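Local coordinates for protein beta-L-arabinobiosidase (Bacteroides thetaiotaomicron, PDB 5MQR) that probably hydrolyses sugar linkages of plant pectin in a gut bacterium, as a multidomain beta-L-arabinobiosidase that may also have sialidase activity, at residues 472-478 with 528-534; 485-489 with 570-574; 504-510 with 521-525. All coordinates share one frame; numbering follows the deposited sequence. Where two conformers were deposited one is given.

Interaction 1: residues 472-478 with 528-534; sequences KVSFDLS and KTYHVEA
Phe475 and Val532 face each other as a hydrogen-bonded antiparallel pair, and their side chains run the same way off the sheet. Phe475 sets its CG between its own backbone N and carbonyl carbon (chi1 55°), which leans the ring toward the partner strand and lays one face against the valine. Val532 CB sits 4.1 Å from the centroid of the Phe475 ring, a CH-pi contact displaced toward the rim. Leu477 fills in beside it, with its CD2 4.1 Å from Val532 CG2, while Val473 and Ala534 extend the same greasy face. That face is the tight one: strand 487-492 packs on it, and Phe569 meets the Phe475 ring edge to face.

The backbones are joined at three such pairs. At the middle one, Phe475 N reaches Val532 O at 3.0 Å and Val532 N returns to Phe475 O at 2.8 Å.

The other face is polar and looser. His531 ND1 donates to Asp476 OD1 at 2.8 Å. The acceptor lies close to the imidazole plane, whereas the histidine comes in from above the carboxylate, 47° out of its plane; the carboxylate and ring planes are 51° apart. Asp476 OD2 is taken by Asn606, and with both oxygens engaged the carboxylate is held against rotation. Farther along, Lys472 and Glu533 make only a glancing contact through Lys472 CD and Glu533 OE2, and even that is doubtful, because the glutamate side chain has a second position.

One apolar face turned inward and one polar face turned outward on neighbouring antiparallel strands is the pattern of a two-sheet beta sandwich, consistent with a carbohydrate-binding-module-like domain.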
# COMPACT_ATOMS: atom_id res chain seq x y z
N LYS A 472 18.06 10.33 7.89
CA LYS A 472 18.13 11.68 8.45
C LYS A 472 16.75 12.09 8.88
O LYS A 472 15.81 11.84 8.19
CB LYS A 472 18.69 12.73 7.49
CG LYS A 472 19.98 12.30 6.81
CD LYS A 472 20.86 13.49 6.39
CE LYS A 472 22.19 13.04 5.79
NZ LYS A 472 22.01 12.68 4.35
N VAL A 473 16.68 12.70 10.06
CA VAL A 473 15.46 13.18 10.68
C VAL A 473 15.74 14.60 11.10
O VAL A 473 16.68 14.83 11.83
CB VAL A 473 15.12 12.34 11.93
CG1 VAL A 473 13.87 12.89 12.64
CG2 VAL A 473 14.91 10.89 11.53
N SER A 474 14.95 15.56 10.64
CA SER A 474 15.10 16.91 11.16
C SER A 474 13.77 17.50 11.56
O SER A 474 12.72 17.10 11.08
CB SER A 474 15.82 17.80 10.16
OG SER A 474 15.04 17.92 9.00
N PHE A 475 13.84 18.44 12.49
CA PHE A 475 12.65 19.10 13.00
C PHE A 475 13.08 20.28 13.84
O PHE A 475 14.21 20.32 14.33
CB PHE A 475 11.76 18.14 13.83
CG PHE A 475 12.48 17.44 14.96
CD1 PHE A 475 12.54 18.02 16.22
CD2 PHE A 475 13.09 16.21 14.76
CE1 PHE A 475 13.21 17.40 17.25
CE2 PHE A 475 13.76 15.58 15.81
CZ PHE A 475 13.82 16.18 17.05
N ASP A 476 12.17 21.24 13.98
CA ASP A 476 12.34 22.34 14.91
C ASP A 476 11.67 21.99 16.23
O ASP A 476 10.59 21.42 16.24
CB ASP A 476 11.76 23.63 14.34
CG ASP A 476 12.49 24.08 13.11
OD1 ASP A 476 13.72 24.24 13.18
OD2 ASP A 476 11.85 24.28 12.06
N LEU A 477 12.31 22.36 17.33
CA LEU A 477 11.92 21.95 18.67
C LEU A 477 11.95 23.16 19.57
O LEU A 477 12.94 23.91 19.58
CB LEU A 477 12.94 20.94 19.20
CG LEU A 477 12.84 20.40 20.62
CD1 LEU A 477 11.55 19.63 20.87
CD2 LEU A 477 14.05 19.50 20.85
N SER A 478 10.90 23.32 20.35
CA SER A 478 10.84 24.35 21.39
C SER A 478 10.22 23.76 22.63
O SER A 478 9.25 23.02 22.54
CB SER A 478 9.99 25.52 20.91
OG SER A 478 10.21 26.65 21.74
N LYS A 528 12.80 28.90 23.11
CA LYS A 528 13.78 29.07 22.06
C LYS A 528 13.57 27.92 21.07
O LYS A 528 13.32 26.78 21.47
CB LYS A 528 15.17 29.02 22.69
CG LYS A 528 16.30 29.61 21.87
CD LYS A 528 17.49 30.01 22.75
CE LYS A 528 18.56 30.73 21.93
NZ LYS A 528 19.10 29.85 20.86
N THR A 529 13.66 28.23 19.79
CA THR A 529 13.51 27.26 18.73
C THR A 529 14.91 26.74 18.31
O THR A 529 15.78 27.53 17.95
CB THR A 529 12.78 27.91 17.53
OG1 THR A 529 11.44 28.23 17.94
CG2 THR A 529 12.72 26.97 16.32
N TYR A 530 15.08 25.42 18.39
CA TYR A 530 16.31 24.73 18.03
C TYR A 530 16.03 23.88 16.78
O TYR A 530 15.03 23.16 16.73
CB TYR A 530 16.74 23.81 19.17
CG TYR A 530 17.11 24.52 20.45
CD1 TYR A 530 18.32 25.21 20.57
CD2 TYR A 530 16.27 24.51 21.55
CE1 TYR A 530 18.68 25.87 21.74
CE2 TYR A 530 16.61 25.15 22.72
CZ TYR A 530 17.81 25.83 22.81
OH TYR A 530 18.13 26.45 23.96
N HIS A 531 16.89 23.98 15.77
CA HIS A 531 16.79 23.12 14.63
C HIS A 531 17.62 21.86 14.88
O HIS A 531 18.85 21.93 14.96
CB HIS A 531 17.23 23.83 13.36
CG HIS A 531 16.94 23.03 12.13
ND1 HIS A 531 15.65 22.74 11.73
CD2 HIS A 531 17.76 22.40 11.26
CE1 HIS A 531 15.70 21.97 10.65
NE2 HIS A 531 16.96 21.76 10.34
N VAL A 532 16.94 20.73 15.01
CA VAL A 532 17.58 19.46 15.34
C VAL A 532 17.66 18.59 14.11
O VAL A 532 16.66 18.45 13.42
CB VAL A 532 16.81 18.68 16.41
CG1 VAL A 532 17.61 17.45 16.85
CG2 VAL A 532 16.53 19.58 17.60
N GLU A 533 18.85 18.04 13.85
CA GLU A 533 19.02 17.04 12.78
C GLU A 533 19.73 15.83 13.36
O GLU A 533 20.76 15.93 14.00
CB GLU A 533 19.79 17.56 11.55
CG GLU A 533 19.72 16.57 10.36
CD GLU A 533 20.26 17.11 9.04
OE1 GLU A 533 20.87 18.19 9.04
OE2 GLU A 533 20.08 16.43 7.99
N ALA A 534 19.14 14.66 13.17
CA ALA A 534 19.71 13.42 13.63
C ALA A 534 20.04 12.56 12.39
O ALA A 534 19.18 12.36 11.52
CB ALA A 534 18.74 12.71 14.55

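Interaction 2: residues 485-489 with 570-574; sequences GILQI and RTGEM
Gln488 and Arg570 form one antiparallel hydrogen-bonded pair, Gln488 N to Arg570 O at 2.8 Å and Arg570 N to Gln488 O at 2.9 Å, just where the second strand gives way to a loop. Both side chains leave the same face of the sheet and meet again beyond the backbone. Arg570 starts out extended but bends at chi3 (36°), which swings its guanidinium back over the neighbouring strand. Its NH2 donates to Gln488 OE1 at 2.8 Å along a nearly straight bond (165°), with the oxygen close to the guanidinium plane. The amide plane of Gln488 is turned 75° from that plane, so the two flat groups are steeply twisted rather than stacked.

The same guanidinium reaches into its own loop, where Arg570 NE donates to Gly572 O at 2.9 Å, again almost in plane. NH2 also forms a salt bridge with Asp490, and CG of selenomethionine Met574 lies over one face. Replaced by alanine, Arg570 would lose its guanidinium, which would probably cost Gln488 OE1 and Gly572 O a donor each and take a salt bridge from Asp490.

Gln488 has other ties as well. One water bridges OE1 to Met574 N, another joins NE2 to Glu573, and Glu503 accepts from NE2. Nearer the start of the strand, Ile486 CG2 presses on Gly572 CA at 3.5 Å, tighter than normal carbon contact. Thr571 turns to the other side, its OG1 bonded to Asp452, a calcium ligand.

With three partners on two of its nitrogens, the arginine is fixed in rotation, and the carboxylate of Asp490 probably helps keep its charge balanced. The chemistry therefore ties a loop without regular structure to the strand end by directed bonds rather than by packing alone.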
# COMPACT_ATOMS: atom_id res chain seq x y z
N GLY A 485 9.55 18.64 33.85
CA GLY A 485 9.10 17.81 32.75
C GLY A 485 10.23 17.04 32.08
O GLY A 485 11.42 17.23 32.36
N ILE A 486 9.83 16.18 31.16
CA ILE A 486 10.78 15.43 30.35
C ILE A 486 10.19 15.23 28.96
O ILE A 486 8.98 15.04 28.82
CB ILE A 486 11.16 14.10 31.05
CG1 ILE A 486 12.31 13.39 30.31
CG2 ILE A 486 9.96 13.17 31.12
CD1 ILE A 486 12.94 12.23 31.09
N LEU A 487 11.04 15.31 27.93
CA LEU A 487 10.66 14.87 26.58
C LEU A 487 11.65 13.83 26.10
O LEU A 487 12.84 14.10 26.05
CB LEU A 487 10.65 16.04 25.60
CG LEU A 487 10.21 15.69 24.18
CD1 LEU A 487 8.73 15.33 24.11
CD2 LEU A 487 10.52 16.84 23.27
N GLN A 488 11.15 12.63 25.79
CA GLN A 488 12.00 11.60 25.18
C GLN A 488 11.71 11.50 23.69
O GLN A 488 10.55 11.48 23.31
CB GLN A 488 11.77 10.26 25.84
CG GLN A 488 12.13 10.29 27.31
CD GLN A 488 12.24 8.90 27.88
OE1 GLN A 488 11.52 7.98 27.47
NE2 GLN A 488 13.17 8.73 28.83
N ILE A 489 12.77 11.42 22.89
CA ILE A 489 12.68 11.24 21.45
C ILE A 489 13.39 9.93 21.07
O ILE A 489 14.61 9.81 21.21
CB ILE A 489 13.29 12.44 20.68
CG1 ILE A 489 12.61 13.74 21.08
CG2 ILE A 489 13.10 12.27 19.17
CD1 ILE A 489 13.30 14.97 20.55
N ARG A 570 7.62 11.69 23.30
CA ARG A 570 6.85 11.29 24.48
C ARG A 570 7.21 12.17 25.68
O ARG A 570 8.40 12.31 26.00
CB ARG A 570 7.15 9.83 24.80
CG ARG A 570 6.35 9.25 25.95
CD ARG A 570 6.80 7.85 26.34
NE ARG A 570 8.24 7.68 26.22
CZ ARG A 570 8.86 6.96 25.30
NH1 ARG A 570 8.19 6.27 24.38
NH2 ARG A 570 10.20 6.92 25.29
N THR A 571 6.22 12.71 26.38
CA THR A 571 6.50 13.66 27.48
C THR A 571 6.71 12.95 28.83
O THR A 571 6.30 13.44 29.86
CB THR A 571 5.40 14.73 27.63
OG1 THR A 571 4.20 14.12 28.08
CG2 THR A 571 5.15 15.44 26.29
N GLY A 572 7.36 11.79 28.81
CA GLY A 572 7.52 10.95 30.01
C GLY A 572 8.35 9.71 29.73
O GLY A 572 8.65 9.39 28.58
N GLU A 573 8.70 9.01 30.79
CA GLU A 573 9.40 7.74 30.68
C GLU A 573 8.34 6.66 30.62
O GLU A 573 7.31 6.77 31.28
CB GLU A 573 10.29 7.52 31.91
CG GLU A 573 11.28 8.64 32.13
CD GLU A 573 12.15 8.45 33.35
OE1 GLU A 573 11.85 9.10 34.37
OE2 GLU A 573 13.12 7.66 33.28
N MSE A 574 8.62 5.60 29.88
CA MSE A 574 7.77 4.41 29.88
C MSE A 574 7.80 3.76 31.22
O MSE A 574 8.83 3.73 31.87
CB MSE A 574 8.19 3.37 28.84
CG MSE A 574 7.48 3.71 27.54
SE MSE A 574 8.34 2.90 25.96
CE MSE A 574 10.29 2.99 26.36
O HOH W 1 6.71 15.83 31.29
O HOH W 2 11.19 5.64 28.67
O HOH W 3 13.52 6.56 30.67

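Interaction 3: residues 504-510 with 521-525; sequences LTPDGIF and MMNYE
Tyr524 holds its CG between its backbone N and carbonyl carbon (chi1 72°), and Phe510 holds its CG opposite its backbone N (chi1 -175°); these settings bring the tyrosine ring across the turn at Thr505-Gly508 and lay the phenylalanine beside Met521 and Met522. The frame is a beta hairpin with a classic beta bulge, in which both selenomethionines face Phe510. Phe510 N bonds to Met522 O at 2.8 Å, while Phe510 O accepts from Met521 N at 3.0 Å and, more weakly, from Met522 N.

Met521, bent at chi3, hangs its methyl over the middle of the Phe510 ring, CE being 3.5 Å from the centroid: a CH-pi contact with the selenium farther off above the same face. Met522 CG comes instead at the ring's edge. Across the tyrosine, Leu504 CD2 lies over one face, 3.6 Å from the centroid of the Tyr524 ring, while the Phe510 N lies near the rim.

The type I turn is braced from within by Thr505 OG1, which accepts from Ile509 N and donates to Asp507 OD1. Thr505 O is gripped twice: Tyr524 OH, 2.7 Å away, and Gly508 N reach it from opposite faces of its carbonyl plane.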
# COMPACT_ATOMS: atom_id res chain seq x y z
N LEU A 504 15.04 15.87 26.64
CA LEU A 504 15.11 17.16 27.30
C LEU A 504 14.81 16.87 28.76
O LEU A 504 13.76 16.36 29.07
CB LEU A 504 14.09 18.13 26.71
CG LEU A 504 14.34 18.61 25.28
CD1 LEU A 504 13.15 19.41 24.81
CD2 LEU A 504 15.61 19.43 25.12
N THR A 505 15.75 17.15 29.65
CA THR A 505 15.64 16.78 31.07
C THR A 505 15.08 17.93 31.91
O THR A 505 15.15 19.10 31.50
CB THR A 505 17.02 16.41 31.68
OG1 THR A 505 17.87 17.57 31.73
CG2 THR A 505 17.71 15.33 30.86
N PRO A 506 14.55 17.60 33.10
CA PRO A 506 14.07 18.66 34.00
C PRO A 506 15.15 19.51 34.65
O PRO A 506 14.79 20.46 35.31
CB PRO A 506 13.25 17.89 35.05
CG PRO A 506 13.74 16.49 35.00
CD PRO A 506 14.24 16.24 33.61
N ASP A 507 16.43 19.18 34.49
CA ASP A 507 17.53 20.11 34.86
C ASP A 507 18.17 20.86 33.68
O ASP A 507 19.30 21.34 33.78
CB ASP A 507 18.59 19.45 35.77
CG ASP A 507 19.13 18.13 35.24
OD1 ASP A 507 19.01 17.80 34.03
OD2 ASP A 507 19.69 17.38 36.07
N GLY A 508 17.44 20.98 32.57
CA GLY A 508 17.83 21.87 31.49
C GLY A 508 18.87 21.31 30.53
O GLY A 508 19.55 22.09 29.87
N ILE A 509 18.98 19.99 30.44
CA ILE A 509 20.00 19.37 29.60
C ILE A 509 19.33 18.66 28.41
O ILE A 509 18.30 18.01 28.55
CB ILE A 509 20.90 18.41 30.42
CG1 ILE A 509 21.67 19.18 31.50
CG2 ILE A 509 21.88 17.68 29.52
CD1 ILE A 509 22.34 18.31 32.55
N PHE A 510 19.91 18.81 27.22
CA PHE A 510 19.52 18.05 26.04
C PHE A 510 20.59 16.98 25.94
O PHE A 510 21.77 17.30 25.77
CB PHE A 510 19.50 18.98 24.82
CG PHE A 510 19.00 18.34 23.54
CD1 PHE A 510 17.95 17.42 23.53
CD2 PHE A 510 19.56 18.71 22.32
CE1 PHE A 510 17.50 16.86 22.33
CE2 PHE A 510 19.12 18.14 21.13
CZ PHE A 510 18.08 17.22 21.13
N MSE A 521 24.70 16.91 25.57
CA MSE A 521 25.02 17.62 24.35
C MSE A 521 25.04 19.12 24.59
O MSE A 521 25.97 19.78 24.18
CB MSE A 521 24.02 17.22 23.26
CG MSE A 521 24.04 15.72 22.95
SE MSE A 521 22.88 15.34 21.43
CE MSE A 521 21.18 15.43 22.41
N MSE A 522 24.03 19.66 25.26
CA MSE A 522 23.96 21.10 25.54
C MSE A 522 22.95 21.41 26.61
O MSE A 522 22.12 20.56 26.94
CB MSE A 522 23.55 21.88 24.28
CG MSE A 522 22.19 21.46 23.74
SE MSE A 522 21.77 22.37 22.03
CE MSE A 522 21.55 24.24 22.62
N ASN A 523 23.02 22.63 27.16
CA ASN A 523 21.93 23.19 27.98
C ASN A 523 20.90 23.80 27.04
O ASN A 523 21.26 24.36 26.01
CB ASN A 523 22.43 24.25 28.95
CG ASN A 523 23.43 23.70 29.94
OD1 ASN A 523 24.48 24.27 30.13
ND2 ASN A 523 23.12 22.58 30.55
N TYR A 524 19.62 23.64 27.35
CA TYR A 524 18.57 24.24 26.54
C TYR A 524 17.83 25.26 27.37
O TYR A 524 17.81 25.19 28.59
CB TYR A 524 17.62 23.20 25.94
CG TYR A 524 16.68 22.53 26.90
CD1 TYR A 524 17.09 21.42 27.63
CD2 TYR A 524 15.37 22.99 27.07
CE1 TYR A 524 16.22 20.78 28.52
CE2 TYR A 524 14.49 22.36 27.94
CZ TYR A 524 14.91 21.25 28.69
OH TYR A 524 14.06 20.62 29.59
N GLU A 525 17.26 26.23 26.68
CA GLU A 525 16.50 27.30 27.31
C GLU A 525 15.05 27.18 26.90
O GLU A 525 14.73 26.61 25.85
CB GLU A 525 17.05 28.65 26.85
CG GLU A 525 18.53 28.89 27.16
CD GLU A 525 19.13 29.94 26.22
OE1 GLU A 525 18.73 31.12 26.32
OE2 GLU A 525 19.96 29.58 25.36

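Overall arrangement
All three contacts belong to one beta-rich, sialidase-like domain of carbohydrate-binding-module type. Interaction 1 pairs strands 470-479 and 530-537 in one sheet; interactions 2 and 3 lie on the other, where 564-570, 487-492, 498-504, 509-513 and 518-523 follow in order. Their centres are 13 to 16 Å apart. Along the chain interactions 1 and 2 interleave, and interaction 3 falls between the segments of both. The sheets meet where Leu477 CD1 packs on Leu487 CD2 at 3.8 Å; Tyr530 OH probably bonds Glu525 N, and Leu487 O probably accepts from Leu504 N. Distant sequence is thus drawn together into what looks like one beta sandwich.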